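Local coordinates for putative Oleoyl-[acyl-carrier protein] thioesterase (Lactobacillus plantarum, PDB 2OWN) that probably hydrolyses the thioester of oleoyl-acyl carrier protein, releasing the free fatty acid, as acyl-ACP thioesterases of the hotdog fold do, at residues H16-Y21 / I35-L40. Residues are numbered along the deposited sequence; the frame is centred on the assembly and turned at random.
Sequences HRITYY and IDIAVL
His16 and Ile37 meet where strand 12-17 of the N-terminal hotdog domain faces helix 31-48, the long helix that the curved sheet wraps in this fold. The tight part is a CH-pi contact: CG2 of Ile37 sits over one face of the His16 imidazole, 3.8 Å from the ring centroid and 14° off its normal. With CG anti to the backbone N (chi1 -180°), the ring is carried outward, and chi2 of 84° stands it nearly perpendicular to the plane of CA, CB and CG, turning that face to Ile37. Its far nitrogen, NE2, is hydrogen-bonded to OE1 of Glu22, which would hold the ring's rotation. Val82 and Ile84 of strand 81-91 pack against Ile37 and continue the apolar layer. The looser side lies toward Leu40, whose CD2 stays 4.4 Å from ND1 of His16 in an oblique approach; Tyr21 of the second subunit, packing on His16, places it at the dimer interface. Replacing His16 by an alanine would probably leave the Ile37 methyl without a ring face to rest on and OE1 of Glu22 short of a partner. At the edge of the ring, in its plane, lies CD1 of Ile18, 4.1 Å from CD1 of Ile37.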
loop_
_atom_site.group_PDB
_atom_site.type_symbol
_atom_site.label_atom_id
_atom_site.label_comp_id
_atom_site.label_asym_id
_atom_site.label_seq_id
_atom_site.Cartn_x
_atom_site.Cartn_y
_atom_site.Cartn_z
ATOM N N HIS B 16 -6.146 -15.095 1.301
ATOM C CA HIS B 16 -5.198 -13.974 1.274
ATOM C C HIS B 16 -4.495 -13.847 2.625
ATOM O O HIS B 16 -5.158 -13.754 3.661
ATOM C CB HIS B 16 -5.880 -12.644 0.923
ATOM C CG HIS B 16 -4.929 -11.481 0.886
ATOM N ND1 HIS B 16 -4.169 -11.180 -0.221
ATOM C CD2 HIS B 16 -4.581 -10.583 1.838
ATOM C CE1 HIS B 16 -3.401 -10.142 0.046
ATOM N NE2 HIS B 16 -3.631 -9.755 1.288
ATOM N N ARG B 17 -3.169 -13.770 2.562
ATOM C CA ARG B 17 -2.306 -13.605 3.708
ATOM C C ARG B 17 -2.171 -12.091 3.880
ATOM O O ARG B 17 -1.640 -11.405 2.984
ATOM C CB ARG B 17 -0.963 -14.322 3.482
ATOM C CG ARG B 17 0.107 -14.133 4.523
ATOM C CD ARG B 17 0.926 -12.845 4.357
ATOM N NE ARG B 17 1.928 -12.825 5.383
ATOM C CZ ARG B 17 3.144 -13.358 5.304
ATOM N NH1 ARG B 17 3.621 -13.990 4.204
ATOM N NH2 ARG B 17 3.913 -13.238 6.365
ATOM N N ILE B 18 -2.580 -11.591 5.049
ATOM C CA ILE B 18 -2.492 -10.164 5.395
ATOM C C ILE B 18 -1.029 -9.901 5.771
ATOM O O ILE B 18 -0.515 -10.542 6.690
ATOM C CB ILE B 18 -3.411 -9.781 6.571
ATOM C CG1 ILE B 18 -4.892 -10.054 6.255
ATOM C CG2 ILE B 18 -3.242 -8.284 6.984
ATOM C CD1 ILE B 18 -5.515 -9.157 5.181
ATOM N N THR B 19 -0.369 -9.008 5.025
ATOM C CA THR B 19 1.037 -8.642 5.255
ATOM C C THR B 19 1.124 -7.452 6.208
ATOM O O THR B 19 0.138 -6.723 6.376
ATOM C CB THR B 19 1.762 -8.283 3.927
ATOM O OG1 THR B 19 1.161 -7.122 3.341
ATOM C CG2 THR B 19 1.687 -9.443 2.935
ATOM N N TYR B 20 2.306 -7.259 6.809
ATOM C CA TYR B 20 2.583 -6.120 7.726
ATOM C C TYR B 20 2.315 -4.751 7.022
ATOM O O TYR B 20 1.777 -3.823 7.643
ATOM C CB TYR B 20 4.032 -6.189 8.316
ATOM C CG TYR B 20 5.107 -5.853 7.305
ATOM C CD1 TYR B 20 5.652 -6.835 6.456
ATOM C CD2 TYR B 20 5.522 -4.496 7.123
ATOM C CE1 TYR B 20 6.602 -6.485 5.473
ATOM C CE2 TYR B 20 6.446 -4.140 6.142
ATOM C CZ TYR B 20 6.985 -5.141 5.325
ATOM O OH TYR B 20 7.888 -4.791 4.402
ATOM N N TYR B 21 2.689 -4.668 5.731
ATOM C CA TYR B 21 2.528 -3.452 4.901
ATOM C C TYR B 21 1.079 -3.146 4.503
ATOM O O TYR B 21 0.802 -2.032 4.076
ATOM C CB TYR B 21 3.489 -3.422 3.697
ATOM C CG TYR B 21 3.367 -4.516 2.661
ATOM C CD1 TYR B 21 2.515 -4.368 1.545
ATOM C CD2 TYR B 21 4.140 -5.692 2.763
ATOM C CE1 TYR B 21 2.430 -5.387 0.543
ATOM C CE2 TYR B 21 4.070 -6.721 1.779
ATOM C CZ TYR B 21 3.212 -6.559 0.676
ATOM O OH TYR B 21 3.173 -7.544 -0.269
ATOM N N ILE B 35 -10.846 -2.990 1.185
ATOM C CA ILE B 35 -11.418 -2.760 -0.173
ATOM C C ILE B 35 -10.502 -3.371 -1.248
ATOM O O ILE B 35 -11.016 -3.968 -2.205
ATOM C CB ILE B 35 -11.712 -1.253 -0.454
ATOM C CG1 ILE B 35 -12.776 -0.724 0.514
ATOM C CG2 ILE B 35 -12.172 -1.009 -1.891
ATOM C CD1 ILE B 35 -14.140 -1.411 0.460
ATOM N N ASP B 36 -9.176 -3.211 -1.092
ATOM C CA ASP B 36 -8.172 -3.802 -2.024
ATOM C C ASP B 36 -8.363 -5.318 -2.259
ATOM O O ASP B 36 -8.436 -5.761 -3.417
ATOM C CB ASP B 36 -6.710 -3.553 -1.567
ATOM C CG ASP B 36 -6.160 -2.160 -1.887
ATOM O OD1 ASP B 36 -6.650 -1.435 -2.779
ATOM O OD2 ASP B 36 -5.134 -1.824 -1.241
ATOM N N ILE B 37 -8.482 -6.069 -1.160
ATOM C CA ILE B 37 -8.668 -7.547 -1.212
ATOM C C ILE B 37 -10.080 -7.959 -1.671
ATOM O O ILE B 37 -10.217 -9.015 -2.279
ATOM C CB ILE B 37 -8.208 -8.280 0.104
ATOM C CG1 ILE B 37 -9.127 -8.005 1.310
ATOM C CG2 ILE B 37 -6.721 -7.931 0.389
ATOM C CD1 ILE B 37 -8.624 -8.611 2.627
ATOM N N ALA B 38 -11.111 -7.156 -1.348
ATOM C CA ALA B 38 -12.506 -7.403 -1.808
ATOM C C ALA B 38 -12.559 -7.289 -3.342
ATOM O O ALA B 38 -13.053 -8.201 -4.011
ATOM C CB ALA B 38 -13.495 -6.436 -1.169
ATOM N N VAL B 39 -12.001 -6.188 -3.865
ATOM C CA VAL B 39 -11.896 -5.911 -5.322
ATOM C C VAL B 39 -10.978 -6.937 -6.041
ATOM O O VAL B 39 -11.253 -7.274 -7.198
ATOM C CB VAL B 39 -11.517 -4.407 -5.594
ATOM C CG1 VAL B 39 -11.103 -4.131 -7.061
ATOM C CG2 VAL B 39 -12.669 -3.502 -5.164
ATOM N N LEU B 40 -9.908 -7.404 -5.362
ATOM C CA LEU B 40 -8.989 -8.456 -5.872
ATOM C C LEU B 40 -9.785 -9.740 -6.139
ATOM O O LEU B 40 -9.599 -10.352 -7.181
ATOM C CB LEU B 40 -7.837 -8.765 -4.896
ATOM C CG LEU B 40 -6.765 -9.785 -5.321
ATOM C CD1 LEU B 40 -5.991 -9.292 -6.545
ATOM C CD2 LEU B 40 -5.817 -10.072 -4.179
#